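Local coordinates for glutathione S-transferase (Ceriporiopsis subvermispora, PDB 6J3E), which probably catalyses conjugation of the thiol of glutathione to electrophilic substrates, as a serine-type glutathione S-transferase of a wood-rotting fungus, at residues R125-I130 and I216-V221; K53-E58 and L71-D76; K187-D192 and D237-K242. All coordinates share one frame; numbering follows the deposited sequence.

Contact 1: R125-I130 and I216-V221; sequences RALAPI and IWVKRV
L127 meets W217 and V218 through one methyl group, and the close part of this helix-helix contact is confined to that methyl. CD1 of L127 lies 3.9 Å from CZ3 of W217 and 4.2 Å from its CE3, so it sits by the six-membered part of the indole and approaches it obliquely. The same L127 CD1 is 4.2 Å from V218 CG2, so one methyl touches two consecutive side chains of the facing helix. Even there the backbones stay 8.6 Å apart, CA of L127 to CA of V218, and only side chains meet. In W217 the side chain extends with CG anti to the backbone N (chi1 175°), carrying the indole across to helix 109-136, while the leucine runs past it in the opposite direction. No hydrogen bond crosses between the segments.

Both helices belong to the all-helical C-terminal domain of the glutathione S-transferase fold. Here the tryptophan also faces the N-terminal domain: P22 of helix 22-34 touches it, its ring meets those of W20 and W214, and its side chain is about 7 Å from that of N23, a glutathione-binding residue. A 1,2-ethanediol, probably from the crystallisation liquor, is bound about 4 Å from the W217 side chain, as may happen in a pocket.

Away from L127 the fit is looser. The V221 side chain comes no nearer than 6.5 Å to 125-130, packing instead on M131 and A134, further along the same helix. At the exposed end, R125 turns its guanidinium to a salt bridge with E121.

Contact 2: K53-E58 and L71-D76; sequences KEIGAE and LPVIHD
I55, on the last turn of helix 48-55, and A57, just beyond it, both press on V73 of the strand. I55 leads with the far end of its longer branch: CD1 is 4.0 Å from CG1 of V73, and the two side chains reach for each other tip to tip. Its CG1 lies between the backbone N and the carbonyl carbon (chi1 59°), with the chain then extended, which carries CD1 out to the valine.

At G56 the helix stops. A positive phi of 75° and two bonds back into the last turn make a Schellman motif, and one of these bonds runs from G56 N to K53 O at 3.2 Å. The reversal brings the next residue round to face the strand. A57 needs no reach: its CB is 3.8 Å from CG1 of V73 and 4.2 Å from CG2 of the same valine. CG1 of V73 is thus shared by I55 and A57, whereas CG2 meets A57 alone of the two. E58 then leads its carboxylate away, although its backbone O accepts a hydrogen bond from S84 OG.

This is the thioredoxin-like N-terminal domain, and the cis peptide bond between L71 and P72, ahead of the strand, is a hallmark of that fold; L71 is itself a glutathione-binding residue. Strand 73-76 lies between strands 5-9 and 81-84, antiparallel to both. V73 also touches T82 and S84, and I55 packs on Y8, while on the other face of the sheet I74 points to helix 86-96.

Contact 3: K187-D192 and D237-K242; sequences KWLSAD and DGKWAK
The W240 indole is met across the contact by L189, which comes at it obliquely, its CD1 lying 4.4 Å from CZ3 of W240. One face of the ring carries the CB of the neighbouring K239 over its centre, 4.3 Å above the plane. Around the ring, F182 makes an edge-to-face pair with it, I185 and A186 of helix 169-189 add apolar contacts, and NE1 is hydrogen-bonded to D236.

The closest approach between the segments is between aliphatic carbons: L189 CD1 stands 4.1 Å from CD of K239, where the two side chains cross obliquely. The lysine first runs out straight, with CG anti to the backbone N (chi1 178°), and then bends at its last two torsions (chi3 -69°). Its CD lies against the leucine, and the bend turns NZ to a salt bridge with D195 and a hydrogen bond to the carbonyl of K196.

The contact joins the C-terminal end of helix 169-189 to helix 235-247 within the helical domain. It also lies near the dimer interface, since L189 packs on A110 of the second subunit. On helix 235-247, K242 spans back to D237: its NZ donates a hydrogen bond to D237 O (2.8 Å, C=O...N angle 177°) and a weak one to D237 OD2, part of a salt bridge.

The direct contacts between the two segments are thus between carbons, though both sides also bond to K196, L189 through its carbonyl and K239 through NZ. The buried lysine lends its chain to the apolar patch, and its probable positive charge is answered by D195 and the K196 carbonyl.

In the fold
Contacts 1 and 3 both belong to the helical C-terminal domain and alternate along the chain, with centres 19 Å apart; contact 2 lies in the N-terminal domain, on the opposite side of the chain's centre from both. The touching residues of contacts 1 and 3 are all buried, whereas in contact 2 I55 is partly exposed. Contact 1 is the most central, its centre about 10 Å from that of the chain, against about 17 Å for contact 2 and 19 Å for contact 3. Contacts 1 and 2 approach the glutathione site from the two domains; contact 3 lies away from it, beside the second subunit. Contact 1 is aromatic-aliphatic, contact 2 purely aliphatic, and contact 3 adds a lysine methylene to leucine and indole.

Contact 1: R125-I130 and I216-V221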
ATOM      1  N   ARG A 125      -8.031  -1.420  -9.555  1.00 51.43           N
ATOM      2  CA  ARG A 125      -9.220  -0.661  -9.924  1.00 53.73           C
ATOM      3  C   ARG A 125      -8.998   0.193 -11.164  1.00 53.88           C
ATOM      4  O   ARG A 125      -9.967   0.515 -11.856  1.00 55.24           O
ATOM      5  CB  ARG A 125      -9.672   0.211  -8.766  1.00 53.93           C
ATOM      6  CG  ARG A 125      -9.488  -0.457  -7.436  1.00 68.28           C
ATOM      7  CD  ARG A 125      -9.276   0.582  -6.363  1.00 72.75           C
ATOM      8  NE  ARG A 125     -10.449   1.439  -6.215  1.00 73.50           N
ATOM      9  CZ  ARG A 125     -10.443   2.575  -5.531  1.00 81.06           C
ATOM     10  NH1 ARG A 125     -11.547   3.312  -5.435  1.00 82.82           N
ATOM     11  NH2 ARG A 125      -9.319   2.989  -4.951  1.00 79.94           N
ATOM     12  N   ALA A 126      -7.748   0.563 -11.463  1.00 53.65           N
ATOM     13  CA  ALA A 126      -7.468   1.281 -12.704  1.00 54.83           C
ATOM     14  C   ALA A 126      -7.630   0.369 -13.913  1.00 49.77           C
ATOM     15  O   ALA A 126      -8.116   0.804 -14.959  1.00 51.00           O
ATOM     16  CB  ALA A 126      -6.058   1.876 -12.665  1.00 51.72           C
ATOM     17  N   LEU A 127      -7.251  -0.907 -13.781  1.00 51.77           N
ATOM     18  CA  LEU A 127      -7.391  -1.822 -14.906  1.00 52.22           C
ATOM     19  C   LEU A 127      -8.847  -2.102 -15.236  1.00 54.64           C
ATOM     20  O   LEU A 127      -9.197  -2.210 -16.418  1.00 54.95           O
ATOM     21  CB  LEU A 127      -6.671  -3.131 -14.628  1.00 43.74           C
ATOM     22  CG  LEU A 127      -5.171  -2.999 -14.457  1.00 45.51           C
ATOM     23  CD1 LEU A 127      -4.563  -4.369 -14.194  1.00 51.93           C
ATOM     24  CD2 LEU A 127      -4.595  -2.444 -15.702  1.00 47.24           C
ATOM     25  N   ALA A 128      -9.708  -2.179 -14.219  1.00 55.75           N
ATOM     26  CA  ALA A 128     -11.040  -2.772 -14.365  1.00 55.24           C
ATOM     27  C   ALA A 128     -11.842  -2.234 -15.549  1.00 55.84           C
ATOM     28  O   ALA A 128     -12.373  -3.053 -16.319  1.00 54.90           O
ATOM     29  CB  ALA A 128     -11.803  -2.602 -13.042  1.00 44.20           C
ATOM     30  N   PRO A 129     -11.957  -0.916 -15.776  1.00 51.88           N
ATOM     31  CA  PRO A 129     -12.838  -0.463 -16.868  1.00 57.39           C
ATOM     32  C   PRO A 129     -12.402  -0.929 -18.246  1.00 53.59           C
ATOM     33  O   PRO A 129     -13.260  -1.083 -19.126  1.00 56.21           O
ATOM     34  CB  PRO A 129     -12.811   1.069 -16.744  1.00 51.76           C
ATOM     35  CG  PRO A 129     -11.724   1.385 -15.885  1.00 45.29           C
ATOM     36  CD  PRO A 129     -11.466   0.223 -14.988  1.00 49.83           C
ATOM     37  N   ILE A 130     -11.116  -1.191 -18.451  1.00 52.01           N
ATOM     38  CA  ILE A 130     -10.643  -1.706 -19.730  1.00 46.41           C
ATOM     39  C   ILE A 130     -10.582  -3.220 -19.729  1.00 52.15           C
ATOM     40  O   ILE A 130     -10.936  -3.864 -20.722  1.00 55.47           O
ATOM     41  CB  ILE A 130      -9.272  -1.094 -20.064  1.00 50.50           C
ATOM     42  CG1 ILE A 130      -9.452   0.353 -20.547  1.00 53.16           C
ATOM     43  CG2 ILE A 130      -8.516  -1.973 -21.080  1.00 49.47           C
ATOM     44  CD1 ILE A 130      -8.211   1.190 -20.461  1.00 50.98           C
ATOM     45  N   ILE A 216       0.576 -10.161 -17.044  1.00 50.63           N
ATOM     46  CA  ILE A 216       0.377 -11.215 -18.042  1.00 55.17           C
ATOM     47  C   ILE A 216      -1.096 -11.310 -18.423  1.00 55.73           C
ATOM     48  O   ILE A 216      -1.434 -11.654 -19.564  1.00 56.71           O
ATOM     49  CB  ILE A 216       0.943 -12.567 -17.552  1.00 55.38           C
ATOM     50  CG1 ILE A 216       1.276 -13.453 -18.742  1.00 57.35           C
ATOM     51  CG2 ILE A 216      -0.030 -13.319 -16.646  1.00 54.64           C
ATOM     52  CD1 ILE A 216       2.229 -12.819 -19.701  1.00 54.53           C
ATOM     53  N   TRP A 217      -1.990 -10.974 -17.489  1.00 56.25           N
ATOM     54  CA  TRP A 217      -3.413 -10.863 -17.796  1.00 52.38           C
ATOM     55  C   TRP A 217      -3.650  -9.813 -18.866  1.00 52.86           C
ATOM     56  O   TRP A 217      -4.395 -10.035 -19.828  1.00 53.72           O
ATOM     57  CB  TRP A 217      -4.182 -10.518 -16.514  1.00 48.79           C
ATOM     58  CG  TRP A 217      -5.658 -10.241 -16.649  1.00 53.71           C
ATOM     59  CD1 TRP A 217      -6.571 -10.928 -17.413  1.00 53.21           C
ATOM     60  CD2 TRP A 217      -6.394  -9.197 -15.994  1.00 53.80           C
ATOM     61  NE1 TRP A 217      -7.818 -10.388 -17.252  1.00 49.23           N
ATOM     62  CE2 TRP A 217      -7.742  -9.325 -16.390  1.00 48.75           C
ATOM     63  CE3 TRP A 217      -6.046  -8.177 -15.093  1.00 48.27           C
ATOM     64  CZ2 TRP A 217      -8.738  -8.474 -15.922  1.00 52.21           C
ATOM     65  CZ3 TRP A 217      -7.032  -7.327 -14.640  1.00 46.36           C
ATOM     66  CH2 TRP A 217      -8.367  -7.485 -15.048  1.00 51.37           C
ATOM     67  N   VAL A 218      -3.032  -8.643 -18.699  1.00 57.76           N
ATOM     68  CA  VAL A 218      -3.190  -7.576 -19.682  1.00 53.50           C
ATOM     69  C   VAL A 218      -2.624  -8.013 -21.017  1.00 51.91           C
ATOM     70  O   VAL A 218      -3.211  -7.750 -22.075  1.00 51.44           O
ATOM     71  CB  VAL A 218      -2.512  -6.294 -19.171  1.00 50.35           C
ATOM     72  CG1 VAL A 218      -2.484  -5.236 -20.257  1.00 45.01           C
ATOM     73  CG2 VAL A 218      -3.223  -5.783 -17.932  1.00 48.85           C
ATOM     74  N   LYS A 219      -1.477  -8.697 -20.988  1.00 51.49           N
ATOM     75  CA  LYS A 219      -0.815  -9.072 -22.230  1.00 55.36           C
ATOM     76  C   LYS A 219      -1.615 -10.126 -22.966  1.00 55.12           C
ATOM     77  O   LYS A 219      -1.824 -10.019 -24.180  1.00 57.80           O
ATOM     78  CB  LYS A 219       0.602  -9.580 -21.960  1.00 54.72           C
ATOM     79  CG  LYS A 219       1.339 -10.030 -23.223  1.00 58.96           C
ATOM     80  CD  LYS A 219       2.748 -10.558 -22.913  1.00 61.71           C
ATOM     81  CE  LYS A 219       3.547 -10.840 -24.179  1.00 56.21           C
ATOM     82  NZ  LYS A 219       4.949 -11.218 -23.893  1.00 55.90           N
ATOM     83  N   ARG A 220      -2.091 -11.145 -22.249  1.00 56.84           N
ATOM     84  CA  ARG A 220      -2.754 -12.240 -22.944  1.00 53.05           C
ATOM     85  C   ARG A 220      -4.164 -11.856 -23.368  1.00 56.58           C
ATOM     86  O   ARG A 220      -4.584 -12.188 -24.485  1.00 56.85           O
ATOM     87  CB  ARG A 220      -2.732 -13.488 -22.076  1.00 49.43           C
ATOM     88  CG  ARG A 220      -1.373 -14.141 -22.111  1.00 61.23           C
ATOM     89  CD  ARG A 220      -1.043 -14.878 -20.832  1.00 64.14           C
ATOM     90  NE  ARG A 220      -1.400 -16.282 -20.909  1.00 66.38           N
ATOM     91  CZ  ARG A 220      -0.527 -17.278 -20.956  1.00 63.68           C
ATOM     92  NH1 ARG A 220       0.780 -17.036 -20.916  1.00 62.14           N
ATOM     93  NH2 ARG A 220      -0.978 -18.517 -21.025  1.00 63.77           N
ATOM     94  N   VAL A 221      -4.884 -11.106 -22.530  1.00 56.09           N
ATOM     95  CA  VAL A 221      -6.280 -10.800 -22.824  1.00 51.33           C
ATOM     96  C   VAL A 221      -6.394  -9.699 -23.866  1.00 54.13           C
ATOM     97  O   VAL A 221      -7.142  -9.836 -24.837  1.00 63.56           O
ATOM     98  CB  VAL A 221      -7.044 -10.449 -21.536  1.00 55.76           C
ATOM     99  CG1 VAL A 221      -8.372  -9.759 -21.864  1.00 54.77           C
ATOM    100  CG2 VAL A 221      -7.289 -11.717 -20.731  1.00 53.80           C
TER

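Contact 2: K53-E58 and L71-D76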
ATOM      1  N   LYS A  53     -17.555 -25.349  -2.307  1.00 57.77           N
ATOM      2  CA  LYS A  53     -18.231 -26.048  -1.230  1.00 58.16           C
ATOM      3  C   LYS A  53     -17.868 -27.525  -1.238  1.00 60.93           C
ATOM      4  O   LYS A  53     -17.599 -28.107  -0.181  1.00 61.44           O
ATOM      5  CB  LYS A  53     -19.737 -25.835  -1.335  1.00 56.42           C
ATOM      6  CG  LYS A  53     -20.108 -24.387  -1.141  1.00 57.18           C
ATOM      7  CD  LYS A  53     -21.416 -24.234  -0.431  1.00 53.77           C
ATOM      8  CE  LYS A  53     -21.693 -22.768  -0.156  1.00 53.28           C
ATOM      9  NZ  LYS A  53     -20.775 -22.218   0.875  1.00 52.92           N
ATOM     10  N   GLU A  54     -17.791 -28.131  -2.428  1.00 60.82           N
ATOM     11  CA  GLU A  54     -17.455 -29.551  -2.512  1.00 60.94           C
ATOM     12  C   GLU A  54     -16.099 -29.843  -1.888  1.00 60.62           C
ATOM     13  O   GLU A  54     -15.939 -30.844  -1.183  1.00 60.89           O
ATOM     14  CB  GLU A  54     -17.480 -30.025  -3.967  1.00 67.93           C
ATOM     15  CG  GLU A  54     -18.851 -29.909  -4.647  1.00 73.01           C
ATOM     16  CD  GLU A  54     -18.956 -30.740  -5.926  1.00 82.34           C
ATOM     17  OE1 GLU A  54     -20.100 -30.963  -6.394  1.00 86.12           O
ATOM     18  OE2 GLU A  54     -17.899 -31.175  -6.452  1.00 85.69           O
ATOM     19  N   ILE A  55     -15.112 -28.976  -2.126  1.00 61.83           N
ATOM     20  CA  ILE A  55     -13.750 -29.216  -1.672  1.00 56.17           C
ATOM     21  C   ILE A  55     -13.441 -28.513  -0.364  1.00 59.04           C
ATOM     22  O   ILE A  55     -12.324 -28.657   0.165  1.00 58.93           O
ATOM     23  CB  ILE A  55     -12.736 -28.813  -2.757  1.00 63.67           C
ATOM     24  CG1 ILE A  55     -12.895 -27.341  -3.113  1.00 59.98           C
ATOM     25  CG2 ILE A  55     -12.936 -29.647  -4.022  1.00 59.32           C
ATOM     26  CD1 ILE A  55     -11.866 -26.886  -4.106  1.00 58.89           C
ATOM     27  N   GLY A  56     -14.397 -27.775   0.191  1.00 56.02           N
ATOM     28  CA  GLY A  56     -14.176 -27.159   1.484  1.00 56.44           C
ATOM     29  C   GLY A  56     -13.259 -25.959   1.460  1.00 55.63           C
ATOM     30  O   GLY A  56     -12.524 -25.734   2.420  1.00 56.33           O
ATOM     31  N   ALA A  57     -13.293 -25.171   0.392  1.00 60.95           N
ATOM     32  CA  ALA A  57     -12.454 -23.986   0.300  1.00 51.80           C
ATOM     33  C   ALA A  57     -13.039 -22.845   1.118  1.00 47.38           C
ATOM     34  O   ALA A  57     -14.255 -22.711   1.248  1.00 57.12           O
ATOM     35  CB  ALA A  57     -12.311 -23.554  -1.156  1.00 49.87           C
ATOM     36  N   GLU A  58     -12.158 -22.015   1.664  1.00 54.95           N
ATOM     37  CA  GLU A  58     -12.597 -20.791   2.323  1.00 57.06           C
ATOM     38  C   GLU A  58     -13.038 -19.767   1.280  1.00 53.52           C
ATOM     39  O   GLU A  58     -12.394 -19.630   0.242  1.00 51.14           O
ATOM     40  CB  GLU A  58     -11.477 -20.184   3.171  1.00 49.67           C
ATOM     41  CG  GLU A  58     -10.969 -21.086   4.277  1.00 55.25           C
ATOM     42  CD  GLU A  58     -11.893 -21.096   5.486  1.00 63.84           C
ATOM     43  OE1 GLU A  58     -12.702 -20.140   5.607  1.00 63.51           O
ATOM     44  OE2 GLU A  58     -11.805 -22.048   6.311  1.00 66.99           O
ATOM     45  N   LEU A  71     -11.515 -18.029  -7.313  1.00 51.63           N
ATOM     46  CA  LEU A  71     -10.293 -18.762  -7.604  1.00 49.44           C
ATOM     47  C   LEU A  71      -9.160 -17.745  -7.668  1.00 54.34           C
ATOM     48  O   LEU A  71      -9.420 -16.551  -7.836  1.00 54.40           O
ATOM     49  CB  LEU A  71     -10.438 -19.539  -8.910  1.00 53.75           C
ATOM     50  CG  LEU A  71     -11.619 -20.509  -8.837  1.00 56.51           C
ATOM     51  CD1 LEU A  71     -11.651 -21.405 -10.070  1.00 55.07           C
ATOM     52  CD2 LEU A  71     -11.510 -21.315  -7.533  1.00 47.92           C
ATOM     53  N   PRO A  72      -7.901 -18.190  -7.524  1.00 56.68           N
ATOM     54  CA  PRO A  72      -7.389 -19.561  -7.400  1.00 55.57           C
ATOM     55  C   PRO A  72      -7.738 -20.268  -6.093  1.00 52.70           C
ATOM     56  O   PRO A  72      -7.890 -19.619  -5.056  1.00 53.10           O
ATOM     57  CB  PRO A  72      -5.873 -19.362  -7.488  1.00 53.98           C
ATOM     58  CG  PRO A  72      -5.657 -17.995  -6.922  1.00 52.36           C
ATOM     59  CD  PRO A  72      -6.813 -17.197  -7.441  1.00 50.99           C
ATOM     60  N   VAL A  73      -7.857 -21.589  -6.155  1.00 50.71           N
ATOM     61  CA  VAL A  73      -7.860 -22.442  -4.973  1.00 53.18           C
ATOM     62  C   VAL A  73      -6.971 -23.645  -5.259  1.00 51.79           C
ATOM     63  O   VAL A  73      -6.914 -24.128  -6.395  1.00 58.40           O
ATOM     64  CB  VAL A  73      -9.289 -22.880  -4.599  1.00 50.86           C
ATOM     65  CG1 VAL A  73      -9.261 -23.885  -3.479  1.00 51.32           C
ATOM     66  CG2 VAL A  73     -10.109 -21.683  -4.173  1.00 50.44           C
ATOM     67  N   ILE A  74      -6.259 -24.123  -4.249  1.00 50.55           N
ATOM     68  CA  ILE A  74      -5.527 -25.375  -4.393  1.00 59.62           C
ATOM     69  C   ILE A  74      -5.990 -26.355  -3.325  1.00 59.67           C
ATOM     70  O   ILE A  74      -6.339 -25.965  -2.206  1.00 57.45           O
ATOM     71  CB  ILE A  74      -3.992 -25.204  -4.325  1.00 57.43           C
ATOM     72  CG1 ILE A  74      -3.560 -24.621  -2.981  1.00 52.25           C
ATOM     73  CG2 ILE A  74      -3.497 -24.385  -5.502  1.00 55.18           C
ATOM     74  CD1 ILE A  74      -2.078 -24.772  -2.723  1.00 51.26           C
ATOM     75  N   HIS A  75      -6.005 -27.643  -3.686  1.00 61.09           N
ATOM     76  CA  HIS A  75      -6.149 -28.724  -2.720  1.00 63.12           C
ATOM     77  C   HIS A  75      -4.915 -29.607  -2.775  1.00 63.47           C
ATOM     78  O   HIS A  75      -4.527 -30.082  -3.852  1.00 65.29           O
ATOM     79  CB  HIS A  75      -7.392 -29.585  -2.944  1.00 61.40           C
ATOM     80  CG  HIS A  75      -7.438 -30.769  -2.033  1.00 66.21           C
ATOM     81  ND1 HIS A  75      -7.683 -30.649  -0.682  1.00 64.91           N
ATOM     82  CD2 HIS A  75      -7.202 -32.084  -2.258  1.00 62.95           C
ATOM     83  CE1 HIS A  75      -7.618 -31.841  -0.117  1.00 63.73           C
ATOM     84  NE2 HIS A  75      -7.336 -32.730  -1.054  1.00 64.90           N
ATOM     85  N   ASP A  76      -4.307 -29.817  -1.607  1.00 65.27           N
ATOM     86  CA  ASP A  76      -3.051 -30.543  -1.453  1.00 65.60           C
ATOM     87  C   ASP A  76      -3.360 -31.886  -0.815  1.00 66.97           C
ATOM     88  O   ASP A  76      -3.476 -31.973   0.417  1.00 66.05           O
ATOM     89  CB  ASP A  76      -2.067 -29.746  -0.590  1.00 60.65           C
ATOM     90  CG  ASP A  76      -0.676 -30.360  -0.571  1.00 66.86           C
ATOM     91  OD1 ASP A  76      -0.468 -31.357  -1.300  1.00 65.60           O
ATOM     92  OD2 ASP A  76       0.215 -29.837   0.143  1.00 64.11           O
TER

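Contact 3: K187-D192 and D237-K242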
ATOM      1  N   LYS A 187       8.394   4.022  -9.188  1.00 51.55           N
ATOM      2  CA  LYS A 187       9.033   4.859  -8.180  1.00 54.11           C
ATOM      3  C   LYS A 187       9.313   4.070  -6.899  1.00 55.85           C
ATOM      4  O   LYS A 187      10.388   4.214  -6.306  1.00 57.59           O
ATOM      5  CB  LYS A 187       8.180   6.107  -7.911  1.00 57.26           C
ATOM      6  CG  LYS A 187       8.516   7.306  -8.827  1.00 63.17           C
ATOM      7  CD  LYS A 187      10.060   7.431  -9.046  1.00 68.43           C
ATOM      8  CE  LYS A 187      10.576   8.880  -9.042  1.00 71.87           C
ATOM      9  NZ  LYS A 187      12.020   8.973  -8.630  1.00 72.36           N
ATOM     10  N   TRP A 188       8.392   3.186  -6.482  1.00 52.82           N
ATOM     11  CA  TRP A 188       8.686   2.327  -5.333  1.00 54.25           C
ATOM     12  C   TRP A 188       9.952   1.507  -5.552  1.00 52.28           C
ATOM     13  O   TRP A 188      10.738   1.311  -4.620  1.00 49.21           O
ATOM     14  CB  TRP A 188       7.532   1.377  -5.047  1.00 49.58           C
ATOM     15  CG  TRP A 188       6.255   2.040  -4.807  1.00 51.53           C
ATOM     16  CD1 TRP A 188       6.047   3.352  -4.514  1.00 45.67           C
ATOM     17  CD2 TRP A 188       4.966   1.426  -4.857  1.00 53.34           C
ATOM     18  NE1 TRP A 188       4.703   3.593  -4.373  1.00 45.76           N
ATOM     19  CE2 TRP A 188       4.018   2.425  -4.581  1.00 48.58           C
ATOM     20  CE3 TRP A 188       4.523   0.125  -5.109  1.00 52.79           C
ATOM     21  CZ2 TRP A 188       2.653   2.165  -4.547  1.00 48.28           C
ATOM     22  CZ3 TRP A 188       3.168  -0.127  -5.080  1.00 50.14           C
ATOM     23  CH2 TRP A 188       2.251   0.888  -4.800  1.00 51.31           C
ATOM     24  N   LEU A 189      10.144   0.997  -6.774  1.00 51.94           N
ATOM     25  CA  LEU A 189      11.238   0.092  -7.094  1.00 52.82           C
ATOM     26  C   LEU A 189      12.571   0.800  -7.257  1.00 57.38           C
ATOM     27  O   LEU A 189      13.592   0.111  -7.355  1.00 51.90           O
ATOM     28  CB  LEU A 189      10.936  -0.690  -8.371  1.00 48.85           C
ATOM     29  CG  LEU A 189       9.929  -1.778  -8.080  1.00 49.37           C
ATOM     30  CD1 LEU A 189       9.422  -2.428  -9.379  1.00 51.91           C
ATOM     31  CD2 LEU A 189      10.583  -2.801  -7.132  1.00 47.49           C
ATOM     32  N   SER A 190      12.571   2.142  -7.296  1.00 54.29           N
ATOM     33  CA  SER A 190      13.777   2.950  -7.402  1.00 58.57           C
ATOM     34  C   SER A 190      13.850   4.013  -6.304  1.00 58.33           C
ATOM     35  O   SER A 190      14.567   5.010  -6.455  1.00 54.27           O
ATOM     36  CB  SER A 190      13.831   3.597  -8.778  1.00 52.91           C
ATOM     37  OG  SER A 190      12.736   4.479  -8.894  1.00 57.38           O
ATOM     38  N   ALA A 191      13.130   3.807  -5.196  1.00 58.49           N
ATOM     39  CA  ALA A 191      12.985   4.825  -4.159  1.00 55.18           C
ATOM     40  C   ALA A 191      14.282   5.147  -3.427  1.00 56.35           C
ATOM     41  O   ALA A 191      14.373   6.217  -2.818  1.00 55.15           O
ATOM     42  CB  ALA A 191      11.946   4.376  -3.139  1.00 53.85           C
ATOM     43  N   ASP A 192      15.255   4.235  -3.414  1.00 56.59           N
ATOM     44  CA  ASP A 192      16.547   4.492  -2.790  1.00 56.67           C
ATOM     45  C   ASP A 192      17.614   4.889  -3.809  1.00 58.63           C
ATOM     46  O   ASP A 192      18.806   4.822  -3.498  1.00 63.11           O
ATOM     47  CB  ASP A 192      17.016   3.274  -1.982  1.00 50.18           C
ATOM     48  CG  ASP A 192      17.272   2.037  -2.857  1.00 56.08           C
ATOM     49  OD1 ASP A 192      17.213   2.141  -4.100  1.00 56.49           O
ATOM     50  OD2 ASP A 192      17.533   0.944  -2.293  1.00 56.58           O
ATOM     51  N   ASP A 237      10.686   2.852 -19.354  1.00 59.48           N
ATOM     52  CA  ASP A 237      11.897   2.304 -19.956  1.00 65.31           C
ATOM     53  C   ASP A 237      11.780   0.789 -20.082  1.00 60.41           C
ATOM     54  O   ASP A 237      12.731   0.043 -19.843  1.00 64.72           O
ATOM     55  CB  ASP A 237      13.134   2.720 -19.146  1.00 64.85           C
ATOM     56  CG  ASP A 237      14.435   2.491 -19.894  1.00 80.06           C
ATOM     57  OD1 ASP A 237      14.733   3.268 -20.833  1.00 89.59           O
ATOM     58  OD2 ASP A 237      15.175   1.551 -19.522  1.00 81.11           O
ATOM     59  N   GLY A 238      10.573   0.337 -20.427  1.00 62.08           N
ATOM     60  CA  GLY A 238      10.251  -1.062 -20.603  1.00 55.20           C
ATOM     61  C   GLY A 238      10.222  -1.892 -19.344  1.00 56.16           C
ATOM     62  O   GLY A 238      10.235  -3.127 -19.444  1.00 57.80           O
ATOM     63  N   LYS A 239      10.152  -1.263 -18.162  1.00 51.89           N
ATOM     64  CA  LYS A 239      10.335  -2.012 -16.916  1.00 55.22           C
ATOM     65  C   LYS A 239       9.405  -3.215 -16.826  1.00 53.27           C
ATOM     66  O   LYS A 239       9.804  -4.287 -16.349  1.00 58.69           O
ATOM     67  CB  LYS A 239      10.134  -1.105 -15.695  1.00 52.66           C
ATOM     68  CG  LYS A 239      10.277  -1.852 -14.362  1.00 54.00           C
ATOM     69  CD  LYS A 239      10.126  -0.928 -13.162  1.00 59.06           C
ATOM     70  CE  LYS A 239      11.304   0.041 -13.043  1.00 56.10           C
ATOM     71  NZ  LYS A 239      12.600  -0.633 -12.771  1.00 55.63           N
ATOM     72  N   TRP A 240       8.161  -3.066 -17.277  1.00 48.48           N
ATOM     73  CA  TRP A 240       7.205  -4.147 -17.090  1.00 53.02           C
ATOM     74  C   TRP A 240       7.450  -5.277 -18.072  1.00 56.28           C
ATOM     75  O   TRP A 240       7.304  -6.456 -17.718  1.00 54.92           O
ATOM     76  CB  TRP A 240       5.793  -3.591 -17.195  1.00 51.58           C
ATOM     77  CG  TRP A 240       5.707  -2.302 -16.429  1.00 54.87           C
ATOM     78  CD1 TRP A 240       5.379  -1.061 -16.919  1.00 51.56           C
ATOM     79  CD2 TRP A 240       6.003  -2.123 -15.037  1.00 49.57           C
ATOM     80  NE1 TRP A 240       5.422  -0.133 -15.902  1.00 51.59           N
ATOM     81  CE2 TRP A 240       5.804  -0.760 -14.741  1.00 53.31           C
ATOM     82  CE3 TRP A 240       6.381  -2.992 -14.003  1.00 53.66           C
ATOM     83  CZ2 TRP A 240       5.999  -0.239 -13.454  1.00 57.15           C
ATOM     84  CZ3 TRP A 240       6.574  -2.477 -12.727  1.00 56.41           C
ATOM     85  CH2 TRP A 240       6.389  -1.113 -12.463  1.00 55.45           C
ATOM     86  N   ALA A 241       7.851  -4.932 -19.299  1.00 58.67           N
ATOM     87  CA  ALA A 241       8.244  -5.955 -20.256  1.00 56.01           C
ATOM     88  C   ALA A 241       9.387  -6.782 -19.701  1.00 55.34           C
ATOM     89  O   ALA A 241       9.389  -8.015 -19.818  1.00 60.48           O
ATOM     90  CB  ALA A 241       8.628  -5.313 -21.589  1.00 54.49           C
ATOM     91  N   LYS A 242      10.335  -6.125 -19.037  1.00 51.06           N
ATOM     92  CA  LYS A 242      11.498  -6.831 -18.512  1.00 56.63           C
ATOM     93  C   LYS A 242      11.111  -7.813 -17.411  1.00 59.76           C
ATOM     94  O   LYS A 242      11.615  -8.945 -17.371  1.00 61.05           O
ATOM     95  CB  LYS A 242      12.533  -5.817 -18.027  1.00 61.66           C
ATOM     96  CG  LYS A 242      12.970  -4.884 -19.151  1.00 56.14           C
ATOM     97  CD  LYS A 242      13.902  -3.786 -18.695  1.00 59.00           C
ATOM     98  CE  LYS A 242      14.246  -2.858 -19.867  1.00 61.92           C
ATOM     99  NZ  LYS A 242      14.939  -1.615 -19.420  1.00 68.82           N
TER